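Local coordinates for oligopeptide ABC transporter, periplasmic oligopeptide-binding protein, putative (PDB 5IPW) that probably binds oligopeptides outside the cytoplasmic membrane and passes them to an ABC transporter for uptake, at residues W63-K68 / D275-E280; P70-G75 / Q300-G305; R440-V445 / D486-V491. All coordinates share one frame; numbering follows the deposited sequence.

How the contacts relate
Contacts 1 and 2 lie side by side, with centres about 11 Å apart. They share one piece of chain: strand 62-67 carries contact 1 and runs on to helix 73-80, which opens in contact 2. Gln300 of contact 2 also reaches back, its OE1 accepting a probable hydrogen bond from Val66 N of contact 1. Contact 3 belongs to a different sheet, its centre about 46 Å from that of contact 1 and about 36 Å from that of contact 2. Contacts 1 and 3 are buried pairings of parallel strands, built on backbone hydrogen bonds. Contact 2 is only partly buried and joins loop to helix start through charged and polar side chains.

Contact 1. Residues W63-K68 / D275-E280; sequences WRRVWK and DYVRHE
Arg65 N gives an almost straight hydrogen bond to Arg278 O at 2.8 Å (174° at the hydrogen). It is one rung of a parallel beta ladder. Trp63 N bonds to Tyr276 O, Arg278 N to Trp63 O, Glu280 N to Arg65 O and Trp67 N to Glu280 O. On one face of the sheet, His279 CG is anti to the carbonyl carbon (chi1 -67°), which lays the ring beside Arg65. Arg65 CB lies over this ring, 4.0 Å from the ring centroid, a CH-pi contact. Arg65 CD comes to 3.4 Å from His279 NE2. The guanidinium turns its edge to the same nitrogen, and Arg65 NH1 gives His279 NE2 a weak hydrogen bond of 3.5 Å. Trp67 meets His279 at about a right angle. His279 CB sits over the five-membered ring of Trp67, 3.9 Å from its centroid, and the edge of the imidazole faces the indole, with planes 62° apart. Arg65 CD also lies over one face of the Trp63 ring, near its rim; Trp63 NE1 is bonded to Met299 O. On the opposite face of the sheet, Arg64 and Arg278 run side by side. Arg278 NH1 touches Arg64 CG at 3.5 Å. Arg64 forms a salt bridge with Asp298, and Arg278 a cation-pi contact with Phe252. Strand 62-67 is an edge strand of this four-stranded mixed sheet, and strand 276-281 pairs next with strand 252-257. Ile76 and Leu79 of helix 73-80 pack on the His279 face, while helix 285-293 packs against Val66.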
loop_
_atom_site.group_PDB
_atom_site.type_symbol
_atom_site.label_atom_id
_atom_site.label_comp_id
_atom_site.label_asym_id
_atom_site.label_seq_id
_atom_site.Cartn_x
_atom_site.Cartn_y
_atom_site.Cartn_z
ATOM N N TRP A 63 13.917 -19.963 -8.070
ATOM C CA TRP A 63 12.562 -19.480 -8.139
ATOM C C TRP A 63 12.397 -18.755 -9.474
ATOM O O TRP A 63 12.957 -17.669 -9.680
ATOM C CB TRP A 63 12.321 -18.564 -6.925
ATOM C CG TRP A 63 11.063 -17.763 -6.873
ATOM C CD1 TRP A 63 9.983 -17.821 -7.713
ATOM C CD2 TRP A 63 10.745 -16.791 -5.881
ATOM N NE1 TRP A 63 9.016 -16.915 -7.311
ATOM C CE2 TRP A 63 9.463 -16.279 -6.184
ATOM C CE3 TRP A 63 11.421 -16.303 -4.755
ATOM C CZ2 TRP A 63 8.854 -15.301 -5.406
ATOM C CZ3 TRP A 63 10.821 -15.333 -3.993
ATOM C CH2 TRP A 63 9.546 -14.839 -4.316
ATOM N N ARG A 64 11.622 -19.370 -10.368
ATOM C CA ARG A 64 11.397 -18.845 -11.706
ATOM C C ARG A 64 10.257 -17.853 -11.736
ATOM O O ARG A 64 9.131 -18.180 -11.357
ATOM C CB ARG A 64 11.090 -19.981 -12.681
ATOM C CG ARG A 64 12.207 -21.014 -12.788
ATOM C CD ARG A 64 11.761 -22.237 -13.566
ATOM N NE ARG A 64 10.687 -22.935 -12.867
ATOM C CZ ARG A 64 9.879 -23.839 -13.411
ATOM N NH1 ARG A 64 10.004 -24.198 -14.689
ATOM N NH2 ARG A 64 8.932 -24.397 -12.665
ATOM N N ARG A 65 10.562 -16.640 -12.191
ATOM C CA ARG A 65 9.549 -15.629 -12.453
ATOM C C ARG A 65 9.756 -15.045 -13.847
ATOM O O ARG A 65 10.685 -15.423 -14.570
ATOM C CB ARG A 65 9.646 -14.497 -11.432
ATOM C CG ARG A 65 9.606 -14.906 -9.972
ATOM C CD ARG A 65 9.663 -13.666 -9.077
ATOM N NE ARG A 65 8.377 -13.372 -8.448
ATOM C CZ ARG A 65 7.736 -12.204 -8.475
ATOM N NH1 ARG A 65 8.235 -11.151 -9.103
ATOM N NH2 ARG A 65 6.570 -12.081 -7.845
ATOM N N VAL A 66 8.896 -14.101 -14.208
ATOM C CA VAL A 66 9.046 -13.355 -15.450
ATOM C C VAL A 66 8.847 -11.862 -15.196
ATOM O O VAL A 66 8.009 -11.473 -14.381
ATOM C CB VAL A 66 8.045 -13.837 -16.537
ATOM C CG1 VAL A 66 8.304 -15.289 -16.893
ATOM C CG2 VAL A 66 6.604 -13.666 -16.092
ATOM N N TRP A 67 9.613 -11.033 -15.904
ATOM C CA TRP A 67 9.424 -9.572 -15.846
ATOM C C TRP A 67 9.573 -8.881 -17.212
ATOM O O TRP A 67 10.004 -9.488 -18.201
ATOM C CB TRP A 67 10.375 -8.953 -14.815
ATOM C CG TRP A 67 11.803 -8.766 -15.264
ATOM C CD1 TRP A 67 12.510 -9.538 -16.142
ATOM C CD2 TRP A 67 12.705 -7.750 -14.812
ATOM N NE1 TRP A 67 13.790 -9.058 -16.276
ATOM C CE2 TRP A 67 13.935 -7.959 -15.470
ATOM C CE3 TRP A 67 12.589 -6.680 -13.916
ATOM C CZ2 TRP A 67 15.043 -7.137 -15.262
ATOM C CZ3 TRP A 67 13.690 -5.860 -13.711
ATOM C CH2 TRP A 67 14.902 -6.093 -14.384
ATOM N N LYS A 68 9.225 -7.599 -17.234
ATOM C CA LYS A 68 9.274 -6.771 -18.444
ATOM C C LYS A 68 10.563 -5.935 -18.563
ATOM O O LYS A 68 10.545 -4.832 -19.113
ATOM C CB LYS A 68 8.045 -5.860 -18.474
ATOM C CG LYS A 68 6.744 -6.625 -18.645
ATOM C CD LYS A 68 5.536 -5.716 -18.522
ATOM C CE LYS A 68 4.260 -6.472 -18.850
ATOM N NZ LYS A 68 3.059 -5.660 -18.536
ATOM N N ASP A 275 17.876 -20.290 -3.033
ATOM C CA ASP A 275 19.245 -19.919 -3.398
ATOM C C ASP A 275 19.283 -18.819 -4.460
ATOM O O ASP A 275 20.077 -17.871 -4.366
ATOM C CB ASP A 275 20.006 -21.141 -3.918
ATOM C CG ASP A 275 20.433 -22.103 -2.815
ATOM O OD1 ASP A 275 20.502 -21.699 -1.631
ATOM O OD2 ASP A 275 20.740 -23.273 -3.143
ATOM N N TYR A 276 18.443 -18.965 -5.477
ATOM C CA TYR A 276 18.410 -18.038 -6.598
ATOM C C TYR A 276 16.986 -17.729 -7.004
ATOM O O TYR A 276 16.109 -18.589 -6.906
ATOM C CB TYR A 276 19.110 -18.646 -7.809
ATOM C CG TYR A 276 20.569 -18.924 -7.605
ATOM C CD1 TYR A 276 21.520 -17.952 -7.865
ATOM C CD2 TYR A 276 20.994 -20.159 -7.182
ATOM C CE1 TYR A 276 22.868 -18.206 -7.687
ATOM C CE2 TYR A 276 22.334 -20.432 -7.001
ATOM C CZ TYR A 276 23.268 -19.449 -7.250
ATOM O OH TYR A 276 24.606 -19.719 -7.055
ATOM N N VAL A 277 16.758 -16.505 -7.463
ATOM C CA VAL A 277 15.494 -16.166 -8.091
ATOM C C VAL A 277 15.814 -15.545 -9.440
ATOM O O VAL A 277 16.588 -14.590 -9.525
ATOM C CB VAL A 277 14.572 -15.282 -7.205
ATOM C CG1 VAL A 277 15.359 -14.493 -6.182
ATOM C CG2 VAL A 277 13.692 -14.361 -8.042
ATOM N N ARG A 278 15.246 -16.130 -10.495
ATOM C CA ARG A 278 15.537 -15.699 -11.856
ATOM C C ARG A 278 14.295 -15.185 -12.568
ATOM O O ARG A 278 13.249 -15.833 -12.582
ATOM C CB ARG A 278 16.250 -16.815 -12.643
ATOM C CG ARG A 278 15.439 -17.621 -13.649
ATOM C CD ARG A 278 16.204 -18.886 -14.018
ATOM N NE ARG A 278 16.229 -19.184 -15.447
ATOM C CZ ARG A 278 15.296 -19.857 -16.125
ATOM N NH1 ARG A 278 14.196 -20.307 -15.542
ATOM N NH2 ARG A 278 15.461 -20.074 -17.422
ATOM N N HIS A 279 14.420 -13.986 -13.121
ATOM C CA HIS A 279 13.378 -13.397 -13.951
ATOM C C HIS A 279 13.775 -13.531 -15.415
ATOM O O HIS A 279 14.900 -13.178 -15.793
ATOM C CB HIS A 279 13.190 -11.924 -13.615
ATOM C CG HIS A 279 12.630 -11.684 -12.251
ATOM N ND1 HIS A 279 13.346 -11.924 -11.100
ATOM C CD2 HIS A 279 11.425 -11.212 -11.854
ATOM C CE1 HIS A 279 12.605 -11.624 -10.051
ATOM N NE2 HIS A 279 11.438 -11.181 -10.481
ATOM N N GLU A 280 12.860 -14.066 -16.221
ATOM C CA GLU A 280 13.005 -14.043 -17.669
ATOM C C GLU A 280 12.375 -12.777 -18.239
ATOM O O GLU A 280 11.239 -12.432 -17.892
ATOM C CB GLU A 280 12.353 -15.268 -18.296
ATOM C CG GLU A 280 12.694 -15.432 -19.772
ATOM C CD GLU A 280 12.255 -16.761 -20.356
ATOM O OE1 GLU A 280 12.009 -17.728 -19.598
ATOM O OE2 GLU A 280 12.166 -16.831 -21.594
#

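Contact 2. Residues P70-G75 / Q300-G305; sequences PSDRWG and QWRHIG
Asp72 divides its carboxylate between two neighbouring residues, Arg302 and His303. The ionic part is a salt bridge to Arg302. Arg302 NE donates to Asp72 OD1 at 2.8 Å, in the guanidinium plane and on the syn side of the oxygen, though 35° out of the carboxylate plane. Arg302 NH2 adds a weak bond of 3.2 Å to the same oxygen. Asp72 and Arg302 pass alongside each other, pointing opposite ways. Arg302 reaches this position as an extended chain, with CG anti to the backbone N (chi1 -172°).

The second polar bond is a His-carboxylate hydrogen bond. His303 NE2 donates to Asp72 OD2 at 2.7 Å, almost straight and in the imidazole plane. Here the side chains meet tip to tip, and the oxygen is again taken on its syn side. Asp72 OD2 also accepts from Lys68 N, just past strand 62-67. Both carboxylate oxygens are thus held, which should restrict rotation of the group. The nearby arginine would be expected to favour the ionised form of the acid. In the fold, Asp72 lies in the turn leading into helix 73-80, and its partners on the chain between strand 299-300 and the following helix, so the acid joins the turn before one helix to the chain before another.

The remaining contacts are packing. The guanidinium lies flat against the first turn of helix 73-80. Gly75 N is 3.5 Å above the guanidinium plane of Arg302, over its centre. Trp74 C lies over the same face. Gly75 CA comes to 3.4 Å from Arg302 CD. Within its own segment, Arg302 CG covers the centre of one His303 ring face. Ile288 of helix 285-293 also touches His303.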
loop_
_atom_site.group_PDB
_atom_site.type_symbol
_atom_site.label_atom_id
_atom_site.label_comp_id
_atom_site.label_asym_id
_atom_site.label_seq_id
_atom_site.Cartn_x
_atom_site.Cartn_y
_atom_site.Cartn_z
ATOM N N PRO A 70 14.209 -3.880 -17.231
ATOM C CA PRO A 70 14.549 -2.770 -16.333
ATOM C C PRO A 70 13.386 -1.850 -15.980
ATOM O O PRO A 70 13.324 -1.326 -14.873
ATOM C CB PRO A 70 15.611 -2.012 -17.122
ATOM C CG PRO A 70 16.310 -3.081 -17.898
ATOM C CD PRO A 70 15.266 -4.106 -18.236
ATOM N N SER A 71 12.481 -1.658 -16.930
ATOM C CA SER A 71 11.222 -0.951 -16.712
ATOM C C SER A 71 10.443 -1.476 -15.509
ATOM O O SER A 71 9.766 -0.727 -14.814
ATOM C CB SER A 71 10.355 -1.114 -17.961
ATOM O OG SER A 71 9.014 -0.753 -17.702
ATOM N N ASP A 72 10.540 -2.779 -15.281
ATOM C CA ASP A 72 9.793 -3.470 -14.233
ATOM C C ASP A 72 10.568 -3.487 -12.906
ATOM O O ASP A 72 10.534 -4.463 -12.170
ATOM C CB ASP A 72 9.523 -4.904 -14.716
ATOM C CG ASP A 72 8.193 -5.449 -14.258
ATOM O OD1 ASP A 72 7.459 -4.773 -13.499
ATOM O OD2 ASP A 72 7.887 -6.579 -14.687
ATOM N N ARG A 73 11.243 -2.379 -12.610
ATOM C CA ARG A 73 12.155 -2.247 -11.470
ATOM C C ARG A 73 11.501 -2.624 -10.138
ATOM O O ARG A 73 12.044 -3.427 -9.377
ATOM C CB ARG A 73 12.674 -0.799 -11.422
ATOM C CG ARG A 73 13.496 -0.409 -10.201
ATOM C CD ARG A 73 13.948 1.043 -10.293
ATOM N NE ARG A 73 14.944 1.234 -11.343
ATOM C CZ ARG A 73 16.257 1.049 -11.201
ATOM N NH1 ARG A 73 16.780 0.672 -10.040
ATOM N NH2 ARG A 73 17.068 1.250 -12.232
ATOM N N TRP A 74 10.326 -2.060 -9.882
ATOM C CA TRP A 74 9.705 -2.130 -8.554
ATOM C C TRP A 74 9.140 -3.491 -8.184
ATOM O O TRP A 74 8.861 -3.747 -7.016
ATOM C CB TRP A 74 8.633 -1.060 -8.413
ATOM C CG TRP A 74 9.212 0.278 -8.613
ATOM C CD1 TRP A 74 9.029 1.091 -9.684
ATOM C CD2 TRP A 74 10.136 0.948 -7.749
ATOM N NE1 TRP A 74 9.757 2.244 -9.533
ATOM C CE2 TRP A 74 10.448 2.182 -8.353
ATOM C CE3 TRP A 74 10.716 0.634 -6.513
ATOM C CZ2 TRP A 74 11.313 3.106 -7.766
ATOM C CZ3 TRP A 74 11.579 1.551 -5.931
ATOM C CH2 TRP A 74 11.868 2.773 -6.557
ATOM N N GLY A 75 8.969 -4.357 -9.171
ATOM C CA GLY A 75 8.617 -5.737 -8.907
ATOM C C GLY A 75 9.742 -6.473 -8.215
ATOM O O GLY A 75 9.502 -7.304 -7.344
ATOM N N GLN A 300 4.224 -16.094 -8.521
ATOM C CA GLN A 300 4.188 -14.700 -8.918
ATOM C C GLN A 300 2.797 -14.145 -8.756
ATOM O O GLN A 300 1.802 -14.848 -8.907
ATOM C CB GLN A 300 4.647 -14.524 -10.369
ATOM C CG GLN A 300 4.865 -13.072 -10.768
ATOM C CD GLN A 300 5.695 -12.907 -12.038
ATOM O OE1 GLN A 300 6.542 -13.736 -12.361
ATOM N NE2 GLN A 300 5.457 -11.815 -12.755
ATOM N N TRP A 301 2.750 -12.869 -8.416
ATOM C CA TRP A 301 1.512 -12.124 -8.338
ATOM C C TRP A 301 1.543 -10.942 -9.296
ATOM O O TRP A 301 0.512 -10.569 -9.863
ATOM C CB TRP A 301 1.311 -11.612 -6.912
ATOM C CG TRP A 301 0.214 -10.607 -6.776
ATOM C CD1 TRP A 301 -1.119 -10.857 -6.723
ATOM C CD2 TRP A 301 0.363 -9.191 -6.668
ATOM N NE1 TRP A 301 -1.819 -9.681 -6.588
ATOM C CE2 TRP A 301 -0.933 -8.641 -6.557
ATOM C CE3 TRP A 301 1.469 -8.329 -6.649
ATOM C CZ2 TRP A 301 -1.161 -7.270 -6.433
ATOM C CZ3 TRP A 301 1.246 -6.959 -6.521
ATOM C CH2 TRP A 301 -0.062 -6.443 -6.416
ATOM N N ARG A 302 2.727 -10.368 -9.486
ATOM C CA ARG A 302 2.839 -9.029 -10.030
ATOM C C ARG A 302 1.953 -8.796 -11.257
ATOM O O ARG A 302 1.017 -7.982 -11.209
ATOM C CB ARG A 302 4.290 -8.692 -10.341
ATOM C CG ARG A 302 4.471 -7.240 -10.735
ATOM C CD ARG A 302 5.922 -6.825 -10.645
ATOM N NE ARG A 302 6.146 -5.479 -11.170
ATOM C CZ ARG A 302 5.778 -4.352 -10.566
ATOM N NH1 ARG A 302 5.141 -4.377 -9.410
ATOM N NH2 ARG A 302 6.043 -3.181 -11.130
ATOM N N HIS A 303 2.221 -9.489 -12.353
ATOM C CA HIS A 303 1.424 -9.229 -13.555
ATOM C C HIS A 303 0.223 -10.143 -13.658
ATOM O O HIS A 303 -0.762 -9.794 -14.292
ATOM C CB HIS A 303 2.304 -9.279 -14.781
ATOM C CG HIS A 303 3.392 -8.261 -14.731
ATOM N ND1 HIS A 303 3.132 -6.917 -14.581
ATOM C CD2 HIS A 303 4.739 -8.387 -14.745
ATOM C CE1 HIS A 303 4.272 -6.253 -14.543
ATOM N NE2 HIS A 303 5.262 -7.123 -14.637
ATOM N N ILE A 304 0.312 -11.285 -12.982
ATOM C CA ILE A 304 -0.788 -12.237 -12.835
ATOM C C ILE A 304 -2.031 -11.574 -12.214
ATOM O O ILE A 304 -3.151 -11.797 -12.677
ATOM C CB ILE A 304 -0.381 -13.431 -11.926
ATOM C CG1 ILE A 304 1.023 -13.970 -12.243
ATOM C CG2 ILE A 304 -1.397 -14.559 -12.029
ATOM C CD1 ILE A 304 1.286 -14.251 -13.701
ATOM N N GLY A 305 -1.813 -10.765 -11.174
ATOM C CA GLY A 305 -2.892 -10.167 -10.369
ATOM C C GLY A 305 -3.666 -8.992 -10.966
ATOM O O GLY A 305 -4.707 -8.601 -10.428
#

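Contact 3. Residues R440-V445 / D486-V491; sequences RFTITV and DFDAMV
Phe441 and Asp488 set their planes almost perpendicular, ring to carboxylate, at 89°. Asp488 CB packs on Phe441 CB at 3.7 Å. Asp488 CG is anti to the carbonyl carbon (chi1 -53°), which turns the carboxylate toward Thr442. There Asp488 OD2 accepts a nearly straight hydrogen bond from Thr442 N at 2.9 Å, on its anti side. Thr444 and Met490 run alongside in the same direction, with Met490 SD 3.9 Å from Thr444 CB. Ile443 crosses Val491 at about a right angle, Ile443 CG2 against Val491 CG1. Val445 CG1 packs on Val491 CG2, beside helix 448-462. The backbones run parallel, with Thr444 N bonded to Ala489 O at 2.8 Å and Val491 N to Thr444 O at 3.1 Å. Strand 440-445 lies between strands 467-472 and 489-494, as in type II periplasmic binding proteins. One water joins the two chains: it donates to Thr442 O, accepts from Asp488 N and is bonded to Thr444 OG1, which is also hydrogen-bonded to Glu471. Before the ladder starts, the Asp488 carboxylate and the water thus replace direct backbone bonds. Asp488, held by Thr442 N and His347, should keep its carboxylate in one orientation.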
loop_
_atom_site.group_PDB
_atom_site.type_symbol
_atom_site.label_atom_id
_atom_site.label_comp_id
_atom_site.label_asym_id
_atom_site.label_seq_id
_atom_site.Cartn_x
_atom_site.Cartn_y
_atom_site.Cartn_z
ATOM N N ARG A 440 -34.543 14.527 -10.688
ATOM C CA ARG A 440 -33.613 14.107 -11.714
ATOM C C ARG A 440 -32.245 14.723 -11.465
ATOM O O ARG A 440 -32.137 15.856 -10.990
ATOM C CB ARG A 440 -34.127 14.523 -13.095
ATOM C CG ARG A 440 -33.155 14.275 -14.244
ATOM C CD ARG A 440 -33.756 14.669 -15.583
ATOM N NE ARG A 440 -32.845 14.400 -16.696
ATOM C CZ ARG A 440 -33.186 14.388 -17.987
ATOM N NH1 ARG A 440 -34.437 14.631 -18.377
ATOM N NH2 ARG A 440 -32.261 14.123 -18.900
ATOM N N PHE A 441 -31.203 13.960 -11.782
ATOM C CA PHE A 441 -29.848 14.490 -11.825
ATOM C C PHE A 441 -28.977 13.614 -12.696
ATOM O O PHE A 441 -29.368 12.511 -13.068
ATOM C CB PHE A 441 -29.252 14.638 -10.425
ATOM C CG PHE A 441 -29.196 13.360 -9.643
ATOM C CD1 PHE A 441 -30.306 12.915 -8.936
ATOM C CD2 PHE A 441 -28.029 12.610 -9.591
ATOM C CE1 PHE A 441 -30.255 11.742 -8.201
ATOM C CE2 PHE A 441 -27.972 11.435 -8.859
ATOM C CZ PHE A 441 -29.086 11.000 -8.164
ATOM N N THR A 442 -27.802 14.130 -13.034
ATOM C CA THR A 442 -26.875 13.444 -13.921
ATOM C C THR A 442 -25.708 12.856 -13.129
ATOM O O THR A 442 -25.095 13.536 -12.309
ATOM C CB THR A 442 -26.344 14.405 -15.002
ATOM O OG1 THR A 442 -27.375 14.649 -15.966
ATOM C CG2 THR A 442 -25.131 13.819 -15.720
ATOM N N ILE A 443 -25.420 11.582 -13.387
ATOM C CA ILE A 443 -24.252 10.924 -12.826
ATOM C C ILE A 443 -23.100 11.129 -13.789
ATOM O O ILE A 443 -23.179 10.750 -14.959
ATOM C CB ILE A 443 -24.477 9.413 -12.625
ATOM C CG1 ILE A 443 -25.613 9.174 -11.627
ATOM C CG2 ILE A 443 -23.198 8.743 -12.129
ATOM C CD1 ILE A 443 -26.091 7.740 -11.573
ATOM N N THR A 444 -22.033 11.735 -13.282
ATOM C CA THR A 444 -20.845 11.995 -14.068
ATOM C C THR A 444 -19.811 10.920 -13.802
ATOM O O THR A 444 -19.440 10.681 -12.649
ATOM C CB THR A 444 -20.229 13.348 -13.691
ATOM O OG1 THR A 444 -21.235 14.362 -13.765
ATOM C CG2 THR A 444 -19.066 13.695 -14.628
ATOM N N VAL A 445 -19.342 10.283 -14.873
ATOM C CA VAL A 445 -18.286 9.283 -14.776
ATOM C C VAL A 445 -17.213 9.553 -15.816
ATOM O O VAL A 445 -17.384 10.391 -16.699
ATOM C CB VAL A 445 -18.829 7.848 -14.989
ATOM C CG1 VAL A 445 -20.047 7.600 -14.119
ATOM C CG2 VAL A 445 -19.185 7.596 -16.450
ATOM N N ASP A 486 -19.167 21.782 -10.806
ATOM C CA ASP A 486 -20.149 21.707 -11.888
ATOM C C ASP A 486 -20.533 20.254 -12.109
ATOM O O ASP A 486 -20.172 19.635 -13.114
ATOM C CB ASP A 486 -19.575 22.324 -13.176
ATOM C CG ASP A 486 -20.635 22.554 -14.251
ATOM O OD1 ASP A 486 -21.765 22.031 -14.129
ATOM O OD2 ASP A 486 -20.334 23.271 -15.223
ATOM N N PHE A 487 -21.272 19.718 -11.146
ATOM C CA PHE A 487 -21.765 18.356 -11.231
ATOM C C PHE A 487 -22.852 18.121 -10.188
ATOM O O PHE A 487 -22.937 18.833 -9.190
ATOM C CB PHE A 487 -20.615 17.350 -11.039
ATOM C CG PHE A 487 -19.967 17.423 -9.688
ATOM C CD1 PHE A 487 -18.948 18.328 -9.436
ATOM C CD2 PHE A 487 -20.386 16.593 -8.661
ATOM C CE1 PHE A 487 -18.359 18.403 -8.185
ATOM C CE2 PHE A 487 -19.798 16.662 -7.406
ATOM C CZ PHE A 487 -18.786 17.568 -7.168
ATOM N N ASP A 488 -23.675 17.112 -10.443
ATOM C CA ASP A 488 -24.646 16.616 -9.482
ATOM C C ASP A 488 -24.028 15.481 -8.673
ATOM O O ASP A 488 -24.116 15.457 -7.441
ATOM C CB ASP A 488 -25.895 16.098 -10.206
ATOM C CG ASP A 488 -26.483 17.115 -11.159
ATOM O OD1 ASP A 488 -26.514 18.300 -10.797
ATOM O OD2 ASP A 488 -26.913 16.738 -12.266
ATOM N N ALA A 489 -23.413 14.535 -9.379
ATOM C CA ALA A 489 -22.785 13.384 -8.743
ATOM C C ALA A 489 -21.578 12.869 -9.535
ATOM O O ALA A 489 -21.602 12.819 -10.771
ATOM C CB ALA A 489 -23.807 12.282 -8.557
ATOM N N MET A 490 -20.537 12.485 -8.794
ATOM C CA MET A 490 -19.277 11.977 -9.342
ATOM C C MET A 490 -19.026 10.550 -8.866
ATOM O O MET A 490 -19.091 10.273 -7.656
ATOM C CB MET A 490 -18.109 12.834 -8.841
ATOM C CG MET A 490 -18.047 14.246 -9.394
ATOM S SD MET A 490 -17.441 14.263 -11.085
ATOM C CE MET A 490 -17.113 15.998 -11.317
ATOM N N VAL A 491 -18.713 9.648 -9.796
ATOM C CA VAL A 491 -18.285 8.301 -9.409
ATOM C C VAL A 491 -16.768 8.147 -9.552
ATOM O O VAL A 491 -16.138 8.697 -10.469
ATOM C CB VAL A 491 -19.034 7.152 -10.158
ATOM C CG1 VAL A 491 -20.472 7.542 -10.483
ATOM C CG2 VAL A 491 -18.295 6.705 -11.410
HETATM O O HOH W 1 -23.368 15.740 -12.452
#